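Local coordinates for gluconate kinase (Lactobacillus acidophilus, PDB 3LL3), which probably phosphorylates a sugar or sugar acid such as gluconate at the expense of ATP, and is seen here with D-xylulose bound, at residues A[206-218]-A[227-239]. Numbering follows the deposited sequence.
With XUL (D-xylulose), chain E.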
loop_
_atom_site.group_PDB
_atom_site.type_symbol
_atom_site.label_atom_id
_atom_site.label_comp_id
_atom_site.label_asym_id
_atom_site.label_seq_id
_atom_site.Cartn_x
_atom_site.Cartn_y
_atom_site.Cartn_z
ATOM N N LYS A 206 12.118 21.367 42.655
ATOM C CA LYS A 206 13.439 20.819 42.934
ATOM C C LYS A 206 13.497 19.359 42.479
ATOM O O LYS A 206 12.473 18.680 42.437
ATOM C CB LYS A 206 13.755 20.920 44.427
ATOM C CG LYS A 206 14.228 22.307 44.834
ATOM C CD LYS A 206 14.201 22.500 46.343
ATOM C CE LYS A 206 15.004 23.735 46.752
ATOM N NZ LYS A 206 16.469 23.511 46.556
ATOM N N ILE A 207 14.694 18.889 42.138
ATOM C CA ILE A 207 14.879 17.524 41.639
ATOM C C ILE A 207 15.444 16.618 42.734
ATOM O O ILE A 207 16.439 16.960 43.372
ATOM C CB ILE A 207 15.832 17.500 40.422
ATOM C CG1 ILE A 207 15.361 18.489 39.364
ATOM C CG2 ILE A 207 15.894 16.088 39.820
ATOM C CD1 ILE A 207 16.377 18.763 38.267
ATOM N N ALA A 208 14.797 15.482 42.971
ATOM C CA ALA A 208 15.327 14.487 43.896
ATOM C C ALA A 208 15.276 13.088 43.280
ATOM O O ALA A 208 14.767 12.920 42.167
ATOM C CB ALA A 208 14.560 14.511 45.209
ATOM N N GLN A 209 15.794 12.099 44.010
ATOM C CA GLN A 209 15.719 10.682 43.590
ATOM C C GLN A 209 14.306 10.133 43.756
ATOM O O GLN A 209 13.560 10.575 44.642
ATOM C CB GLN A 209 16.631 9.786 44.437
ATOM C CG GLN A 209 18.039 10.282 44.691
ATOM C CD GLN A 209 18.651 9.588 45.906
ATOM O OE1 GLN A 209 18.412 8.396 46.141
ATOM N NE2 GLN A 209 19.424 10.332 46.692
ATOM N N PRO A 210 13.935 9.148 42.916
ATOM C CA PRO A 210 12.627 8.475 42.965
ATOM C C PRO A 210 12.269 7.906 44.332
ATOM O O PRO A 210 11.083 7.826 44.639
ATOM C CB PRO A 210 12.772 7.340 41.943
ATOM C CG PRO A 210 13.715 7.915 40.915
ATOM C CD PRO A 210 14.707 8.760 41.718
ATOM N N THR A 211 13.265 7.537 45.132
ATOM C CA THR A 211 13.014 6.911 46.421
ATOM C C THR A 211 12.828 7.934 47.549
ATOM O O THR A 211 12.562 7.561 48.690
ATOM C CB THR A 211 14.165 5.963 46.816
ATOM O OG1 THR A 211 15.419 6.601 46.542
ATOM C CG2 THR A 211 14.088 4.646 46.019
ATOM N N LYS A 212 12.978 9.215 47.237
ATOM C CA LYS A 212 12.897 10.230 48.285
ATOM C C LYS A 212 11.529 10.253 48.966
ATOM O O LYS A 212 10.493 10.233 48.309
ATOM C CB LYS A 212 13.235 11.627 47.759
ATOM C CG LYS A 212 13.089 12.687 48.877
ATOM C CD LYS A 212 14.149 13.754 48.813
ATOM C CE LYS A 212 14.049 14.690 50.035
ATOM N NZ LYS A 212 15.212 15.619 50.128
ATOM N N VAL A 213 11.536 10.296 50.289
ATOM C CA VAL A 213 10.300 10.362 51.055
ATOM C C VAL A 213 9.876 11.817 51.171
ATOM O O VAL A 213 10.637 12.645 51.659
ATOM C CB VAL A 213 10.483 9.790 52.473
ATOM C CG1 VAL A 213 9.197 9.937 53.263
ATOM C CG2 VAL A 213 10.908 8.318 52.421
ATOM N N ILE A 214 8.675 12.127 50.694
ATOM C CA ILE A 214 8.116 13.462 50.813
ATOM C C ILE A 214 7.138 13.462 51.993
ATOM O O ILE A 214 6.086 12.821 51.929
ATOM C CB ILE A 214 7.356 13.871 49.555
ATOM C CG1 ILE A 214 8.135 13.497 48.277
ATOM C CG2 ILE A 214 7.055 15.365 49.595
ATOM C CD1 ILE A 214 9.527 14.062 48.199
ATOM N N PHE A 215 7.497 14.187 53.057
ATOM C CA PHE A 215 6.825 14.101 54.348
ATOM C C PHE A 215 6.689 15.508 54.927
ATOM O O PHE A 215 7.546 16.362 54.681
ATOM C CB PHE A 215 7.679 13.242 55.290
ATOM C CG PHE A 215 6.922 12.648 56.459
ATOM C CD1 PHE A 215 6.144 11.505 56.300
ATOM C CD2 PHE A 215 7.017 13.215 57.731
ATOM C CE1 PHE A 215 5.456 10.951 57.382
ATOM C CE2 PHE A 215 6.333 12.659 58.821
ATOM C CZ PHE A 215 5.553 11.533 58.647
ATOM N N PRO A 216 5.609 15.768 55.685
ATOM C CA PRO A 216 4.488 14.864 55.937
ATOM C C PRO A 216 3.324 15.154 55.017
ATOM O O PRO A 216 3.314 16.177 54.348
ATOM C CB PRO A 216 4.064 15.224 57.369
ATOM C CG PRO A 216 4.953 16.390 57.800
ATOM C CD PRO A 216 5.535 16.953 56.554
ATOM N N ILE A 217 2.347 14.257 55.007
ATOM C CA ILE A 217 1.077 14.505 54.348
ATOM C C ILE A 217 0.246 15.394 55.265
ATOM O O ILE A 217 0.326 15.268 56.491
ATOM C CB ILE A 217 0.328 13.182 54.105
ATOM C CG1 ILE A 217 1.123 12.292 53.142
ATOM C CG2 ILE A 217 -1.076 13.440 53.582
ATOM C CD1 ILE A 217 0.506 10.920 52.911
ATOM N N LYS A 218 -0.533 16.298 54.679
ATOM C CA LYS A 218 -1.350 17.226 55.460
ATOM C C LYS A 218 -2.490 16.486 56.168
ATOM O O LYS A 218 -3.133 15.622 55.565
ATOM C CB LYS A 218 -1.886 18.346 54.566
ATOM C CG LYS A 218 -0.789 19.218 53.956
ATOM C CD LYS A 218 -1.331 20.555 53.437
ATOM C CE LYS A 218 -2.140 20.393 52.147
ATOM N NZ LYS A 218 -2.787 21.677 51.713
ATOM N N ILE A 227 -5.719 7.062 55.804
ATOM C CA ILE A 227 -4.372 6.615 56.141
ATOM C C ILE A 227 -3.927 7.053 57.545
ATOM O O ILE A 227 -4.693 7.643 58.291
ATOM C CB ILE A 227 -3.359 7.074 55.063
ATOM C CG1 ILE A 227 -3.376 8.603 54.919
ATOM C CG2 ILE A 227 -3.705 6.439 53.729
ATOM C CD1 ILE A 227 -2.459 9.141 53.798
ATOM N N ASP A 228 -2.689 6.720 57.901
ATOM C CA ASP A 228 -2.096 7.047 59.197
ATOM C C ASP A 228 -1.354 8.347 59.041
ATOM O O ASP A 228 -1.039 8.752 57.918
ATOM C CB ASP A 228 -1.018 6.024 59.577
ATOM C CG ASP A 228 -1.573 4.673 59.896
ATOM O OD1 ASP A 228 -2.703 4.374 59.465
ATOM O OD2 ASP A 228 -0.865 3.900 60.583
ATOM N N SER A 229 -1.005 8.959 60.168
ATOM C CA SER A 229 -0.107 10.105 60.155
ATOM C C SER A 229 1.340 9.673 59.905
ATOM O O SER A 229 2.213 10.523 59.753
ATOM C CB SER A 229 -0.200 10.898 61.473
ATOM O OG SER A 229 0.369 10.175 62.554
ATOM N N ASP A 230 1.614 8.368 59.873
ATOM C CA ASP A 230 2.980 7.938 59.555
ATOM C C ASP A 230 3.144 7.368 58.141
ATOM O O ASP A 230 4.252 7.042 57.725
ATOM C CB ASP A 230 3.553 7.004 60.618
ATOM C CG ASP A 230 2.531 6.050 61.151
ATOM O OD1 ASP A 230 1.698 5.598 60.330
ATOM O OD2 ASP A 230 2.565 5.760 62.377
ATOM N N THR A 231 2.036 7.268 57.416
ATOM C CA THR A 231 2.057 6.964 55.987
ATOM C C THR A 231 2.983 7.912 55.209
ATOM O O THR A 231 2.813 9.125 55.259
ATOM C CB THR A 231 0.662 7.128 55.377
ATOM O OG1 THR A 231 -0.269 6.300 56.071
ATOM C CG2 THR A 231 0.666 6.776 53.880
ATOM N N LYS A 232 3.929 7.347 54.460
ATOM C CA LYS A 232 4.871 8.126 53.664
ATOM C C LYS A 232 4.487 8.261 52.194
ATOM O O LYS A 232 3.907 7.348 51.602
ATOM C CB LYS A 232 6.279 7.526 53.754
ATOM C CG LYS A 232 6.993 7.858 55.041
ATOM C CD LYS A 232 7.144 6.643 55.898
ATOM C CE LYS A 232 8.510 5.999 55.685
ATOM N NZ LYS A 232 9.441 6.348 56.808
ATOM N N ILE A 233 4.815 9.411 51.610
ATOM C CA ILE A 233 4.762 9.570 50.177
ATOM C C ILE A 233 6.152 9.272 49.634
ATOM O O ILE A 233 7.140 9.852 50.093
ATOM C CB ILE A 233 4.384 10.999 49.760
ATOM C CG1 ILE A 233 2.989 11.346 50.268
ATOM C CG2 ILE A 233 4.422 11.129 48.234
ATOM C CD1 ILE A 233 1.902 10.550 49.584
ATOM N N ILE A 234 6.228 8.355 48.673
ATOM C CA ILE A 234 7.469 8.091 47.959
ATOM C C ILE A 234 7.401 8.868 46.654
ATOM O O ILE A 234 6.415 8.767 45.902
ATOM C CB ILE A 234 7.646 6.582 47.686
ATOM C CG1 ILE A 234 7.328 5.774 48.955
ATOM C CG2 ILE A 234 9.061 6.294 47.191
ATOM C CD1 ILE A 234 8.077 6.249 50.203
ATOM N N LEU A 235 8.427 9.669 46.399
ATOM C CA LEU A 235 8.398 10.562 45.262
ATOM C C LEU A 235 7.996 9.843 43.959
ATOM O O LEU A 235 7.166 10.334 43.197
ATOM C CB LEU A 235 9.740 11.264 45.107
ATOM C CG LEU A 235 9.768 12.314 44.005
ATOM C CD1 LEU A 235 8.610 13.334 44.161
ATOM C CD2 LEU A 235 11.142 13.002 43.936
ATOM N N GLY A 236 8.567 8.675 43.708
ATOM C CA GLY A 236 8.193 7.923 42.515
ATOM C C GLY A 236 8.917 8.347 41.251
ATOM O O GLY A 236 9.932 9.027 41.325
ATOM N N ALA A 237 8.392 7.942 40.089
ATOM C CA ALA A 237 9.088 8.115 38.824
ATOM C C ALA A 237 8.134 8.055 37.636
ATOM O O ALA A 237 6.921 7.973 37.801
ATOM C CB ALA A 237 10.176 7.069 38.667
ATOM N N SER A 238 8.702 8.108 36.440
ATOM C CA SER A 238 7.916 8.132 35.209
ATOM C C SER A 238 7.406 6.727 34.836
ATOM O O SER A 238 8.014 5.717 35.208
ATOM C CB SER A 238 8.790 8.658 34.081
ATOM O OG SER A 238 9.837 7.745 33.793
ATOM N N ASP A 239 6.318 6.666 34.070
ATOM C CA ASP A 239 5.772 5.383 33.634
ATOM C C ASP A 239 6.775 4.640 32.743
ATOM O O ASP A 239 6.907 3.421 32.818
ATOM C CB ASP A 239 4.441 5.595 32.906
ATOM C CG ASP A 239 4.538 6.598 31.756
ATOM O OD1 ASP A 239 5.647 7.100 31.470
ATOM O OD2 ASP A 239 3.498 6.901 31.127
HETATM C C1 XUL E . 7.546 7.861 27.270
HETATM C C2 XUL E . 7.024 8.924 26.287
HETATM C C3 XUL E . 5.496 9.156 26.123
HETATM C C4 XUL E . 4.602 8.528 27.210
HETATM C C5 XUL E . 4.694 9.234 28.576
HETATM O O1 XUL E . 8.192 6.831 26.562
HETATM O O2 XUL E . 7.813 9.539 25.610
HETATM O O3 XUL E . 5.072 8.610 24.899
HETATM O O4 XUL E . 3.271 8.598 26.752
HETATM O O5 XUL E . 3.538 9.010 29.346
#
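Leu235 holds CG opposite its own backbone N (chi1 -175°), which spreads its two methyls against 206-218: CD1 comes to 4.1 Å from Ile214 CG1, while CD2 lies over Ala208 CB and the Gln209 carbonyl. Further along, Ile217 turns CG1 away from its own carbonyl carbon (chi1 -64°), which runs its chain nearly perpendicular to that of Ile233, CG1 on CG1 at 3.6 Å, and lets CD1 meet Ile227 CD1 tip to tip. Helix 157-166 covers Ile214, Ile233 and Leu235 through Ile162 and Thr166. On the opposite face of the sheet from Ile214 and Ile233, Val213 CG1 presses on Lys232 CG at 3.5 Å. The edge of the Phe215 ring faces the Asp230 carbonyl. This is the border of the mixed sheet in the FGGY N-terminal domain, an actin-like ATPase fold: 213-214 is its short outermost strand, antiparallel to 232-238, which on its other side runs parallel to 70-78. Three backbone bonds join the segments. Ile214 N reaches Ile233 O at 2.8 Å, Leu235 N meets Lys212 O almost head-on, and Gly236 N takes an in-plane lone pair of Pro210 O (2.8 Å), within the type I turn from Gln209 to Lys212. Gly236 has backbone angles at which a CB would jam against the preceding carbonyl. From there the strand runs on to Ser238, which caps the next helix; Asp239 opens that helix, and its OD2 accepts a hydrogen bond from O5 of D-xylulose at 2.8 Å. With an alanine here, O5 would probably lose this acceptor and that end of the sugar would be freer to turn, although His81, Arg344 and Met80 also bind the ligand.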